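Local coordinates for vascular endothelial growth factor homolog (Orf virus, PDB 2GNN), which acts as a viral vascular endothelial growth factor, a disulfide-linked homodimer that binds VEGF receptors and induces endothelial proliferation, at residues Gln41-Pro46 / Gly86-Ser91. Residues are numbered along the deposited sequence; the frame is centred on the assembly and turned at random.
Sequences QRFNPP and GMQRLS
Gln41 and Gln88 reach for each other from opposite directions and join through their amides. NE2 of Gln41 gives a hydrogen to OE1 of Gln88 at 2.7 Å, and the N-H points almost straight at the oxygen (176°). That oxygen lies in the amide plane of Gln41, and the nitrogen in turn lies in the carbonyl plane of Gln88, although the two amides are twisted 34° apart. A weak second bond runs from the same NE2 back to O of Arg42, at 3.5 Å. Ala79 N, on the neighbouring strand 62-79, also donates to OE1 of Gln88, so the oxygen is held twice.

This partly exposed pair is the more open side; the enclosed side is apolar, around buried Phe43. The side chains of Phe43 and Leu90 cross at about a right angle, CE2 of Phe43 to CD1 of Leu90 at 3.9 Å. Leu38 touches Phe43, Gln88 and Leu90, while Val31 and Ser32 also pack on the ring.

The contact thus lays the loop before strand 47-54 against one arm of the 62-79/85-102 hairpin in this cystine-knot growth factor. The nearest CA atoms, those of Phe43 and Gln88, are still 9.3 Å apart, and only side chains touch across the two segments. Because Ala79 N can only donate, it should face the oxygen of Gln88, which then needs an N-H from Gln41; together the two bonds probably settle which way round both amides sit.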
ATOM      1  N   GLN B  41       0.769 -15.778 -18.852  1.00 60.23           N
ATOM      2  CA  GLN B  41       0.320 -14.493 -19.401  1.00 58.15           C
ATOM      3  C   GLN B  41       0.890 -13.333 -18.592  1.00 60.49           C
ATOM      4  O   GLN B  41       1.385 -13.528 -17.478  1.00 61.33           O
ATOM      5  CB  GLN B  41      -1.198 -14.409 -19.508  1.00 55.96           C
ATOM      6  CG  GLN B  41      -1.903 -13.783 -18.306  1.00 59.79           C
ATOM      7  CD  GLN B  41      -3.321 -13.432 -18.615  1.00 62.95           C
ATOM      8  OE1 GLN B  41      -4.185 -14.307 -18.659  1.00 70.90           O
ATOM      9  NE2 GLN B  41      -3.583 -12.148 -18.868  1.00 65.21           N
ATOM     10  N   ARG B  42       0.848 -12.135 -19.173  1.00 61.87           N
ATOM     11  CA  ARG B  42       1.310 -10.931 -18.484  1.00 59.48           C
ATOM     12  C   ARG B  42       0.147 -10.005 -18.332  1.00 59.72           C
ATOM     13  O   ARG B  42      -0.810 -10.096 -19.098  1.00 56.50           O
ATOM     14  CB  ARG B  42       2.418 -10.246 -19.283  1.00 61.27           C
ATOM     15  CG  ARG B  42       3.694 -11.054 -19.343  1.00 62.90           C
ATOM     16  CD  ARG B  42       4.865 -10.180 -19.167  1.00 72.16           C
ATOM     17  NE  ARG B  42       6.086 -10.950 -19.026  1.00 75.24           N
ATOM     18  CZ  ARG B  42       6.743 -11.097 -17.883  1.00 77.46           C
ATOM     19  NH1 ARG B  42       6.283 -10.526 -16.780  1.00 72.22           N
ATOM     20  NH2 ARG B  42       7.861 -11.813 -17.846  1.00 75.00           N
ATOM     21  N   PHE B  43       0.226  -9.114 -17.347  1.00 58.55           N
ATOM     22  CA  PHE B  43      -0.813  -8.093 -17.173  1.00 58.59           C
ATOM     23  C   PHE B  43      -0.226  -6.701 -17.282  1.00 59.62           C
ATOM     24  O   PHE B  43       0.880  -6.437 -16.825  1.00 57.06           O
ATOM     25  CB  PHE B  43      -1.530  -8.240 -15.828  1.00 56.99           C
ATOM     26  CG  PHE B  43      -2.092  -9.632 -15.591  1.00 63.30           C
ATOM     27  CD1 PHE B  43      -1.313 -10.617 -15.008  1.00 55.26           C
ATOM     28  CD2 PHE B  43      -3.405  -9.947 -15.953  1.00 65.34           C
ATOM     29  CE1 PHE B  43      -1.823 -11.917 -14.795  1.00 62.08           C
ATOM     30  CE2 PHE B  43      -3.918 -11.227 -15.741  1.00 64.92           C
ATOM     31  CZ  PHE B  43      -3.122 -12.206 -15.160  1.00 55.04           C
ATOM     32  N   ASN B  44      -0.990  -5.813 -17.899  1.00 60.76           N
ATOM     33  CA  ASN B  44      -0.588  -4.442 -18.026  1.00 60.67           C
ATOM     34  C   ASN B  44      -1.728  -3.535 -17.596  1.00 59.00           C
ATOM     35  O   ASN B  44      -2.806  -3.588 -18.180  1.00 61.20           O
ATOM     36  CB  ASN B  44      -0.088  -4.178 -19.452  1.00 61.23           C
ATOM     37  CG  ASN B  44       1.397  -4.483 -19.602  1.00 59.00           C
ATOM     38  OD1 ASN B  44       2.236  -3.768 -19.054  1.00 67.24           O
ATOM     39  ND2 ASN B  44       1.727  -5.548 -20.324  1.00 61.92           N
ATOM     40  N   PRO B  45      -1.513  -2.743 -16.532  1.00 58.23           N
ATOM     41  CA  PRO B  45      -0.283  -2.704 -15.732  1.00 56.58           C
ATOM     42  C   PRO B  45      -0.111  -4.013 -14.967  1.00 59.61           C
ATOM     43  O   PRO B  45      -1.101  -4.709 -14.732  1.00 60.39           O
ATOM     44  CB  PRO B  45      -0.532  -1.555 -14.759  1.00 55.00           C
ATOM     45  CG  PRO B  45      -2.011  -1.382 -14.718  1.00 56.13           C
ATOM     46  CD  PRO B  45      -2.532  -1.799 -16.040  1.00 55.13           C
ATOM     47  N   PRO B  46       1.133  -4.381 -14.615  1.00 57.05           N
ATOM     48  CA  PRO B  46       1.317  -5.637 -13.910  1.00 56.46           C
ATOM     49  C   PRO B  46       0.907  -5.577 -12.439  1.00 61.42           C
ATOM     50  O   PRO B  46       0.908  -6.610 -11.772  1.00 62.30           O
ATOM     51  CB  PRO B  46       2.819  -5.884 -14.037  1.00 59.85           C
ATOM     52  CG  PRO B  46       3.415  -4.531 -14.143  1.00 51.57           C
ATOM     53  CD  PRO B  46       2.411  -3.712 -14.892  1.00 55.34           C
ATOM     54  N   GLY B  86      -5.014  -8.345 -25.394  1.00 55.85           N
ATOM     55  CA  GLY B  86      -6.435  -7.982 -25.424  1.00 54.63           C
ATOM     56  C   GLY B  86      -6.903  -7.588 -24.048  1.00 55.32           C
ATOM     57  O   GLY B  86      -6.355  -8.049 -23.050  1.00 58.77           O
ATOM     58  N   MET B  87      -7.909  -6.725 -23.985  1.00 57.24           N
ATOM     59  CA  MET B  87      -8.456  -6.306 -22.694  1.00 60.63           C
ATOM     60  C   MET B  87      -9.123  -7.482 -21.955  1.00 62.08           C
ATOM     61  O   MET B  87      -9.648  -8.398 -22.591  1.00 61.23           O
ATOM     62  CB  MET B  87      -9.442  -5.147 -22.877  1.00 60.15           C
ATOM     63  CG  MET B  87      -8.859  -3.912 -23.610  1.00 58.71           C
ATOM     64  SD  MET B  87      -7.309  -3.333 -22.867  1.00 60.12           S
ATOM     65  CE  MET B  87      -7.880  -2.509 -21.391  1.00 47.11           C
ATOM     66  N   GLN B  88      -9.063  -7.449 -20.622  1.00 60.85           N
ATOM     67  CA  GLN B  88      -9.755  -8.400 -19.757  1.00 59.14           C
ATOM     68  C   GLN B  88     -10.403  -7.674 -18.601  1.00 60.09           C
ATOM     69  O   GLN B  88      -9.718  -6.940 -17.898  1.00 63.23           O
ATOM     70  CB  GLN B  88      -8.752  -9.372 -19.160  1.00 58.88           C
ATOM     71  CG  GLN B  88      -8.226 -10.393 -20.103  1.00 55.51           C
ATOM     72  CD  GLN B  88      -7.302 -11.337 -19.405  1.00 61.86           C
ATOM     73  OE1 GLN B  88      -6.084 -11.260 -19.556  1.00 64.14           O
ATOM     74  NE2 GLN B  88      -7.873 -12.242 -18.619  1.00 61.20           N
ATOM     75  N   ARG B  89     -11.709  -7.853 -18.400  1.00 61.69           N
ATOM     76  CA  ARG B  89     -12.332  -7.436 -17.139  1.00 62.94           C
ATOM     77  C   ARG B  89     -12.133  -8.547 -16.113  1.00 62.61           C
ATOM     78  O   ARG B  89     -12.567  -9.678 -16.334  1.00 64.51           O
ATOM     79  CB  ARG B  89     -13.824  -7.134 -17.286  1.00 64.11           C
ATOM     80  CG  ARG B  89     -14.207  -6.242 -18.447  1.00 78.74           C
ATOM     81  CD  ARG B  89     -14.889  -7.051 -19.549  1.00 93.33           C
ATOM     82  NE  ARG B  89     -16.346  -6.889 -19.555  1.00 98.30           N
ATOM     83  CZ  ARG B  89     -17.211  -7.750 -20.096  1.00100.28           C
ATOM     84  NH1 ARG B  89     -16.791  -8.870 -20.677  1.00 92.29           N
ATOM     85  NH2 ARG B  89     -18.515  -7.490 -20.047  1.00 99.35           N
ATOM     86  N   LEU B  90     -11.472  -8.230 -15.005  1.00 62.27           N
ATOM     87  CA  LEU B  90     -11.227  -9.203 -13.945  1.00 60.78           C
ATOM     88  C   LEU B  90     -11.771  -8.707 -12.610  1.00 60.92           C
ATOM     89  O   LEU B  90     -11.970  -7.516 -12.426  1.00 62.77           O
ATOM     90  CB  LEU B  90      -9.742  -9.517 -13.848  1.00 62.50           C
ATOM     91  CG  LEU B  90      -9.105 -10.179 -15.074  1.00 67.74           C
ATOM     92  CD1 LEU B  90      -7.594 -10.266 -14.919  1.00 64.24           C
ATOM     93  CD2 LEU B  90      -9.713 -11.565 -15.364  1.00 71.15           C
ATOM     94  N   SER B  91     -12.032  -9.629 -11.687  1.00 60.13           N
ATOM     95  CA  SER B  91     -12.670  -9.314 -10.410  1.00 57.34           C
ATOM     96  C   SER B  91     -11.633  -9.365  -9.309  1.00 57.93           C
ATOM     97  O   SER B  91     -10.750 -10.228  -9.324  1.00 57.58           O
ATOM     98  CB  SER B  91     -13.786 -10.323 -10.129  1.00 58.53           C
ATOM     99  OG  SER B  91     -14.503 -10.025  -8.938  1.00 55.14           O
TER